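Side-chain contacts in scavenger receptor with C-type lectin type I (Homo sapiens, PDB 2OX8), which binds carbohydrates, including the leukocyte cell-surface glycan Lewis(x), through its C-type lectin domain: residues Glu24-Ala29 / Glu104-Leu109; His62-Thr67 / Gly113-Phe118. One frame throughout, in Å; residues are numbered along the deposited sequence.

Interaction 1. Residues Glu24-Ala29 / Glu104-Leu109. With ZN (zinc ion), chain H.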
ATOM      1  N   GLU A  24       2.222  -0.797  12.369  1.00 38.90           N
ATOM      2  CA  GLU A  24       2.635   0.542  12.766  1.00 38.56           C
ATOM      3  C   GLU A  24       1.912   1.670  12.029  1.00 37.41           C
ATOM      4  O   GLU A  24       1.126   1.437  11.101  1.00 36.71           O
ATOM      5  CB  GLU A  24       4.156   0.691  12.608  1.00 40.68           C
ATOM      6  CG  GLU A  24       4.920  -0.143  13.630  1.00 44.40           C
ATOM      7  CD  GLU A  24       6.356   0.274  13.815  1.00 47.75           C
ATOM      8  OE1 GLU A  24       6.591   1.479  14.061  1.00 49.62           O
ATOM      9  OE2 GLU A  24       7.245  -0.608  13.736  1.00 47.71           O
ATOM     10  N   ILE A  25       2.165   2.895  12.471  1.00 35.68           N
ATOM     11  CA  ILE A  25       1.558   4.068  11.857  1.00 36.48           C
ATOM     12  C   ILE A  25       2.073   4.208  10.427  1.00 35.63           C
ATOM     13  O   ILE A  25       3.214   3.825  10.112  1.00 37.01           O
ATOM     14  CB  ILE A  25       1.885   5.338  12.678  1.00 39.46           C
ATOM     15  CG1 ILE A  25       0.999   5.379  13.927  1.00 38.82           C
ATOM     16  CG2 ILE A  25       1.691   6.596  11.833  1.00 42.93           C
ATOM     17  CD1 ILE A  25       1.366   6.488  14.888  1.00 39.82           C
ATOM     18  N   PHE A  26       1.238   4.748   9.553  1.00 32.91           N
ATOM     19  CA  PHE A  26       1.640   4.888   8.173  1.00 31.37           C
ATOM     20  C   PHE A  26       3.030   5.481   8.059  1.00 33.33           C
ATOM     21  O   PHE A  26       3.893   4.926   7.375  1.00 35.40           O
ATOM     22  CB  PHE A  26       0.659   5.756   7.411  1.00 28.19           C
ATOM     23  CG  PHE A  26       0.904   5.781   5.937  1.00 26.12           C
ATOM     24  CD1 PHE A  26       0.262   4.881   5.098  1.00 23.84           C
ATOM     25  CD2 PHE A  26       1.776   6.710   5.380  1.00 25.70           C
ATOM     26  CE1 PHE A  26       0.482   4.909   3.725  1.00 22.65           C
ATOM     27  CE2 PHE A  26       2.004   6.744   4.003  1.00 23.69           C
ATOM     28  CZ  PHE A  26       1.361   5.846   3.177  1.00 21.79           C
ATOM     29  N   GLU A  27       3.266   6.595   8.742  1.00 33.54           N
ATOM     30  CA  GLU A  27       4.570   7.233   8.654  1.00 33.92           C
ATOM     31  C   GLU A  27       5.700   6.377   9.220  1.00 33.25           C
ATOM     32  O   GLU A  27       6.843   6.515   8.800  1.00 34.94           O
ATOM     33  CB  GLU A  27       4.554   8.608   9.330  1.00 33.99           C
ATOM     34  CG  GLU A  27       5.296   9.688   8.517  1.00 39.48           C
ATOM     35  CD  GLU A  27       4.472  10.272   7.346  1.00 40.47           C
ATOM     36  OE1 GLU A  27       5.069  10.881   6.425  1.00 40.18           O
ATOM     37  OE2 GLU A  27       3.229  10.138   7.353  1.00 40.79           O
ATOM     38  N   ASP A  28       5.402   5.497  10.170  1.00 32.68           N
ATOM     39  CA  ASP A  28       6.449   4.640  10.722  1.00 30.24           C
ATOM     40  C   ASP A  28       6.692   3.492   9.749  1.00 27.46           C
ATOM     41  O   ASP A  28       7.818   3.012   9.596  1.00 24.88           O
ATOM     42  CB  ASP A  28       6.054   4.093  12.094  1.00 34.72           C
ATOM     43  CG  ASP A  28       6.197   5.127  13.199  1.00 39.46           C
ATOM     44  OD1 ASP A  28       6.146   4.733  14.391  1.00 40.32           O
ATOM     45  OD2 ASP A  28       6.358   6.332  12.881  1.00 40.98           O
ATOM     46  N   ALA A  29       5.629   3.057   9.084  1.00 24.07           N
ATOM     47  CA  ALA A  29       5.759   1.998   8.099  1.00 22.39           C
ATOM     48  C   ALA A  29       6.625   2.589   6.992  1.00 20.57           C
ATOM     49  O   ALA A  29       7.576   1.964   6.502  1.00 17.22           O
ATOM     50  CB  ALA A  29       4.379   1.604   7.542  1.00 21.09           C
ATOM     51  N   GLU A 104      -7.842  10.239   7.184  1.00 46.66           N
ATOM     52  CA  GLU A 104      -7.928   9.061   6.319  1.00 45.36           C
ATOM     53  C   GLU A 104      -7.352   9.389   4.950  1.00 42.56           C
ATOM     54  O   GLU A 104      -8.054   9.372   3.944  1.00 41.02           O
ATOM     55  CB  GLU A 104      -9.383   8.618   6.173  1.00 46.51           C
ATOM     56  CG  GLU A 104     -10.253   9.000   7.350  1.00 48.99           C
ATOM     57  CD  GLU A 104     -11.564   8.267   7.344  1.00 50.06           C
ATOM     58  OE1 GLU A 104     -12.177   8.179   6.260  1.00 51.41           O
ATOM     59  OE2 GLU A 104     -11.977   7.786   8.423  1.00 50.34           O
ATOM     60  N   ASP A 105      -6.058   9.672   4.918  1.00 40.84           N
ATOM     61  CA  ASP A 105      -5.397  10.035   3.677  1.00 38.05           C
ATOM     62  C   ASP A 105      -4.311   9.024   3.311  1.00 38.91           C
ATOM     63  O   ASP A 105      -3.448   9.297   2.480  1.00 40.10           O
ATOM     64  CB  ASP A 105      -4.815  11.441   3.840  1.00 33.93           C
ATOM     65  CG  ASP A 105      -5.850  12.443   4.375  1.00 29.46           C
ATOM     66  OD1 ASP A 105      -6.753  12.824   3.617  1.00 17.45           O
ATOM     67  OD2 ASP A 105      -5.767  12.836   5.564  1.00 29.38           O
ATOM     68  N   CYS A 106      -4.376   7.847   3.933  1.00 39.27           N
ATOM     69  CA  CYS A 106      -3.408   6.778   3.700  1.00 38.53           C
ATOM     70  C   CYS A 106      -4.113   5.483   3.303  1.00 36.64           C
ATOM     71  O   CYS A 106      -4.920   4.953   4.066  1.00 36.63           O
ATOM     72  CB  CYS A 106      -2.577   6.543   4.964  1.00 41.68           C
ATOM     73  SG  CYS A 106      -1.589   7.989   5.477  1.00 47.72           S
ATOM     74  N   ALA A 107      -3.800   4.968   2.116  1.00 33.63           N
ATOM     75  CA  ALA A 107      -4.424   3.740   1.637  1.00 31.32           C
ATOM     76  C   ALA A 107      -3.757   2.436   2.115  1.00 29.44           C
ATOM     77  O   ALA A 107      -2.581   2.394   2.475  1.00 27.04           O
ATOM     78  CB  ALA A 107      -4.494   3.759   0.111  1.00 31.75           C
ATOM     79  N   GLY A 108      -4.551   1.372   2.110  1.00 27.58           N
ATOM     80  CA  GLY A 108      -4.085   0.070   2.519  1.00 26.17           C
ATOM     81  C   GLY A 108      -4.871  -0.978   1.755  1.00 27.86           C
ATOM     82  O   GLY A 108      -6.014  -0.746   1.344  1.00 25.28           O
ATOM     83  N   LEU A 109      -4.244  -2.130   1.558  1.00 27.48           N
ATOM     84  CA  LEU A 109      -4.836  -3.243   0.839  1.00 29.88           C
ATOM     85  C   LEU A 109      -5.531  -4.096   1.886  1.00 31.66           C
ATOM     86  O   LEU A 109      -5.031  -4.229   3.003  1.00 33.30           O
ATOM     87  CB  LEU A 109      -3.716  -4.046   0.176  1.00 31.68           C
ATOM     88  CG  LEU A 109      -3.892  -5.004  -1.005  1.00 32.16           C
ATOM     89  CD1 LEU A 109      -2.604  -5.803  -1.153  1.00 29.81           C
ATOM     90  CD2 LEU A 109      -5.046  -5.953  -0.780  1.00 35.86           C
TER
HETATM   91 ZN    ZN H   4      -7.253  12.813   1.934  1.00 34.38          ZN
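I25 O accepts two backbone bonds, from A29 N at 2.7 Å and more weakly from D28 N, closing the first turn of the helix from which F26 reaches across to C106. I25 is the N-cap residue, and F26 starts the helix with its CG anti to the backbone N (chi1 -172°), which carries the ring out to the strand. The sulfur of C106 lies over one face of that ring, 3.6 Å from SG to the F26 centroid and 21° off the normal, shifted toward the rim on the CG side. C106 CB packs closely as well, 3.3 Å from F26 CD1. At the ring edge, near its plane, A107 O stands 4.2 Å from F26 CE1. The sulfur that meets the ring is half of the disulfide to C120, so the covalent cross-link itself becomes part of the apolar packing. One residue earlier, D105 OD1 binds a zinc ion at 1.8 Å, with D68, E72 and H100 among its other ligands. The contact thus joins the start of helix 26-35 to the start of strand 106-109; W63 of strand 62-67 meets the F26 ring edge-to-face, and L40 of strand 39-40 packs against it too.

Interaction 2. Residues His62-Thr67 / Gly113-Phe118. With ZN (zinc ion), chain I.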
ATOM      1  N   HIS A  62      -2.962  -4.402   4.976  1.00 24.90           N
ATOM      2  CA  HIS A  62      -1.597  -3.883   4.786  1.00 22.93           C
ATOM      3  C   HIS A  62      -1.550  -2.501   4.137  1.00 21.14           C
ATOM      4  O   HIS A  62      -2.300  -2.241   3.203  1.00 22.13           O
ATOM      5  CB  HIS A  62      -0.789  -4.842   3.902  1.00 24.23           C
ATOM      6  CG  HIS A  62      -0.526  -6.174   4.529  1.00 23.57           C
ATOM      7  ND1 HIS A  62       0.701  -6.514   5.060  1.00 24.13           N
ATOM      8  CD2 HIS A  62      -1.338  -7.236   4.737  1.00 22.37           C
ATOM      9  CE1 HIS A  62       0.632  -7.731   5.571  1.00 23.06           C
ATOM     10  NE2 HIS A  62      -0.595  -8.192   5.387  1.00 24.48           N
ATOM     11  N   TRP A  63      -0.662  -1.625   4.611  1.00 20.24           N
ATOM     12  CA  TRP A  63      -0.518  -0.283   4.019  1.00 17.18           C
ATOM     13  C   TRP A  63       0.146  -0.401   2.648  1.00 18.11           C
ATOM     14  O   TRP A  63       0.991  -1.265   2.440  1.00 19.58           O
ATOM     15  CB  TRP A  63       0.419   0.618   4.825  1.00 15.27           C
ATOM     16  CG  TRP A  63      -0.017   1.101   6.141  1.00 12.37           C
ATOM     17  CD1 TRP A  63       0.599   0.862   7.325  1.00 12.43           C
ATOM     18  CD2 TRP A  63      -1.127   1.962   6.428  1.00 12.54           C
ATOM     19  NE1 TRP A  63      -0.053   1.514   8.340  1.00 13.84           N
ATOM     20  CE2 TRP A  63      -1.118   2.198   7.819  1.00 10.97           C
ATOM     21  CE3 TRP A  63      -2.129   2.561   5.639  1.00 10.56           C
ATOM     22  CZ2 TRP A  63      -2.070   3.005   8.452  1.00  9.75           C
ATOM     23  CZ3 TRP A  63      -3.068   3.363   6.264  1.00 10.53           C
ATOM     24  CH2 TRP A  63      -3.032   3.577   7.667  1.00  9.10           C
ATOM     25  N   ILE A  64      -0.224   0.475   1.720  1.00 18.39           N
ATOM     26  CA  ILE A  64       0.412   0.509   0.405  1.00 16.81           C
ATOM     27  C   ILE A  64       0.923   1.953   0.212  1.00 16.64           C
ATOM     28  O   ILE A  64       0.473   2.862   0.909  1.00 17.79           O
ATOM     29  CB  ILE A  64      -0.560   0.075  -0.716  1.00 16.34           C
ATOM     30  CG1 ILE A  64      -1.795   0.978  -0.787  1.00 17.47           C
ATOM     31  CG2 ILE A  64      -1.004  -1.337  -0.455  1.00 16.76           C
ATOM     32  CD1 ILE A  64      -2.768   0.592  -1.938  1.00 11.77           C
ATOM     33  N   GLY A  65       1.872   2.170  -0.690  1.00 16.11           N
ATOM     34  CA  GLY A  65       2.421   3.512  -0.857  1.00 18.78           C
ATOM     35  C   GLY A  65       1.543   4.463  -1.655  1.00 19.62           C
ATOM     36  O   GLY A  65       1.952   4.974  -2.699  1.00 18.17           O
ATOM     37  N   LEU A  66       0.340   4.705  -1.150  1.00 18.43           N
ATOM     38  CA  LEU A  66      -0.626   5.552  -1.821  1.00 19.93           C
ATOM     39  C   LEU A  66      -1.203   6.506  -0.805  1.00 23.22           C
ATOM     40  O   LEU A  66      -1.605   6.096   0.296  1.00 23.89           O
ATOM     41  CB  LEU A  66      -1.735   4.691  -2.432  1.00 18.83           C
ATOM     42  CG  LEU A  66      -2.785   5.360  -3.323  1.00 20.46           C
ATOM     43  CD1 LEU A  66      -2.118   6.226  -4.389  1.00 16.20           C
ATOM     44  CD2 LEU A  66      -3.655   4.275  -3.966  1.00 16.77           C
ATOM     45  N   THR A  67      -1.235   7.781  -1.179  1.00 23.37           N
ATOM     46  CA  THR A  67      -1.726   8.825  -0.298  1.00 24.81           C
ATOM     47  C   THR A  67      -2.307   9.998  -1.086  1.00 23.89           C
ATOM     48  O   THR A  67      -2.067  10.127  -2.291  1.00 18.63           O
ATOM     49  CB  THR A  67      -0.569   9.339   0.577  1.00 28.90           C
ATOM     50  OG1 THR A  67       0.439   9.931  -0.261  1.00 29.55           O
ATOM     51  CG2 THR A  67       0.070   8.176   1.342  1.00 28.69           C
ATOM     52  N   GLY A 113      -8.068  -8.204  -1.661  1.00 37.40           N
ATOM     53  CA  GLY A 113      -7.332  -7.452  -2.655  1.00 36.17           C
ATOM     54  C   GLY A 113      -7.581  -5.975  -2.877  1.00 34.24           C
ATOM     55  O   GLY A 113      -6.644  -5.265  -3.231  1.00 34.15           O
ATOM     56  N   GLN A 114      -8.808  -5.501  -2.679  1.00 32.40           N
ATOM     57  CA  GLN A 114      -9.099  -4.088  -2.923  1.00 30.33           C
ATOM     58  C   GLN A 114      -8.491  -3.094  -1.955  1.00 25.47           C
ATOM     59  O   GLN A 114      -8.172  -3.430  -0.810  1.00 25.53           O
ATOM     60  CB  GLN A 114     -10.604  -3.852  -3.003  1.00 32.67           C
ATOM     61  CG  GLN A 114     -11.407  -4.639  -2.010  1.00 34.92           C
ATOM     62  CD  GLN A 114     -12.070  -5.829  -2.647  1.00 36.50           C
ATOM     63  OE1 GLN A 114     -12.942  -6.447  -2.050  1.00 40.86           O
ATOM     64  NE2 GLN A 114     -11.664  -6.158  -3.870  1.00 36.11           N
ATOM     65  N   TRP A 115      -8.324  -1.869  -2.444  1.00 20.92           N
ATOM     66  CA  TRP A 115      -7.752  -0.780  -1.658  1.00 20.77           C
ATOM     67  C   TRP A 115      -8.833   0.013  -0.948  1.00 23.37           C
ATOM     68  O   TRP A 115      -9.899   0.301  -1.507  1.00 24.42           O
ATOM     69  CB  TRP A 115      -6.949   0.175  -2.541  1.00 18.19           C
ATOM     70  CG  TRP A 115      -6.029  -0.512  -3.476  1.00 15.26           C
ATOM     71  CD1 TRP A 115      -5.521  -1.776  -3.355  1.00 14.88           C
ATOM     72  CD2 TRP A 115      -5.517   0.013  -4.699  1.00 15.29           C
ATOM     73  NE1 TRP A 115      -4.726  -2.078  -4.439  1.00 17.07           N
ATOM     74  CE2 TRP A 115      -4.703  -0.994  -5.279  1.00 16.09           C
ATOM     75  CE3 TRP A 115      -5.667   1.237  -5.368  1.00 14.28           C
ATOM     76  CZ2 TRP A 115      -4.039  -0.810  -6.490  1.00 13.58           C
ATOM     77  CZ3 TRP A 115      -5.013   1.421  -6.572  1.00 14.87           C
ATOM     78  CH2 TRP A 115      -4.206   0.402  -7.121  1.00 17.87           C
ATOM     79  N   ASN A 116      -8.532   0.376   0.287  1.00 25.02           N
ATOM     80  CA  ASN A 116      -9.439   1.118   1.125  1.00 27.84           C
ATOM     81  C   ASN A 116      -8.582   2.254   1.655  1.00 31.40           C
ATOM     82  O   ASN A 116      -7.365   2.124   1.758  1.00 30.72           O
ATOM     83  CB  ASN A 116      -9.914   0.203   2.264  1.00 29.55           C
ATOM     84  CG  ASN A 116     -11.100   0.768   3.032  1.00 31.66           C
ATOM     85  OD1 ASN A 116     -12.048   1.296   2.442  1.00 33.84           O
ATOM     86  ND2 ASN A 116     -11.061   0.639   4.353  1.00 29.89           N
ATOM     87  N   ASP A 117      -9.193   3.387   1.966  1.00 34.38           N
ATOM     88  CA  ASP A 117      -8.401   4.473   2.490  1.00 37.56           C
ATOM     89  C   ASP A 117      -8.693   4.584   3.970  1.00 38.48           C
ATOM     90  O   ASP A 117      -9.750   5.046   4.366  1.00 40.81           O
ATOM     91  CB  ASP A 117      -8.725   5.780   1.765  1.00 39.36           C
ATOM     92  CG  ASP A 117     -10.121   6.255   2.030  1.00 40.98           C
ATOM     93  OD1 ASP A 117     -11.055   5.452   1.819  1.00 43.09           O
ATOM     94  OD2 ASP A 117     -10.283   7.422   2.447  1.00 39.17           O
ATOM     95  N   PHE A 118      -7.749   4.128   4.778  1.00 39.37           N
ATOM     96  CA  PHE A 118      -7.875   4.165   6.223  1.00 40.38           C
ATOM     97  C   PHE A 118      -7.303   5.489   6.685  1.00 42.49           C
ATOM     98  O   PHE A 118      -6.872   6.309   5.869  1.00 42.87           O
ATOM     99  CB  PHE A 118      -7.043   3.052   6.866  1.00 39.67           C
ATOM    100  CG  PHE A 118      -7.162   1.728   6.184  1.00 39.67           C
ATOM    101  CD1 PHE A 118      -6.695   1.553   4.887  1.00 37.65           C
ATOM    102  CD2 PHE A 118      -7.730   0.643   6.846  1.00 38.74           C
ATOM    103  CE1 PHE A 118      -6.794   0.316   4.261  1.00 38.82           C
ATOM    104  CE2 PHE A 118      -7.832  -0.598   6.223  1.00 36.90           C
ATOM    105  CZ  PHE A 118      -7.363  -0.761   4.932  1.00 37.06           C
TER
HETATM  106 ZN    ZN I   5      -0.535 -10.235   5.479  1.00 34.86          ZN
HETATM  107  O   HOH W   1      -2.931  -9.877   5.150  1.00 18.44           O
HETATM  108  O   HOH W   2       1.008 -11.856   4.656  1.00 11.14           O
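The W63-L66 and W115-F118 segments run 103° apart, W63 nearest F118 and I64 nearest W115, with no hydrogen bond between them; strand 106-109 pairs with each. At G65 the 62-67 segment turns a corner through an inverse gamma turn, closed by L66 N to I64 O at 2.8 Å, and I64 and L66 both come to W115. I64 CG1 occupies the crowded position between backbone N and carbonyl carbon (chi1 60°), and from there an extended chain sets CD1 over the indole face. This is a CH-pi contact, with I64 CD1 3.8 Å from the centroid of the five-membered ring of W115 and close to its normal. L66 brings CD2 to the six-membered part, 3.9 Å from W115 CE3. The sequence W63-I64-G65-L66 is the WIGL motif of the C-type lectin fold, and W115-N116-D117 is the WND motif, whose Asn and Asp in sugar-binding relatives usually help to hold a calcium ion; here N116 OD1 bonds to Q92 NE2. The W115 indole is fixed at its own polar end by NE1 to Q49 OE1, and W77 and W88 meet it edge-to-face. W63 makes the other half of the contact, its CZ3 4.0 Å from F118 CB; its six-membered ring and the F118 ring are inclined at 74°, with centroids 5.8 Å apart. W63 NE1 is bonded to E24 O. N116 ND2 lies 3.9 Å above the plane of the F118 ring, over its centre. H62 turns away from F118 and binds a zinc ion through NE2 at 2.0 Å, together with E60 and two waters.

How the interactions relate
Strand 106-109 lies between the two contacts, whose centres are 8 Å apart. It gives C106 to interaction 1 and pairs with both segments of interaction 2: G108 N probably bonds to N116 O at 2.9 Å, and L109 N to H62 O. W63 belongs to the packing of both, and its CE3 is 3.2 Å from A107 O. The zinc ions mark the flanks: the one on D105 and the one on H62 are 24.3 Å apart. Next to the strand, N116 and D117 belong to the WND motif, consistent with a core that backs the sugar-binding face.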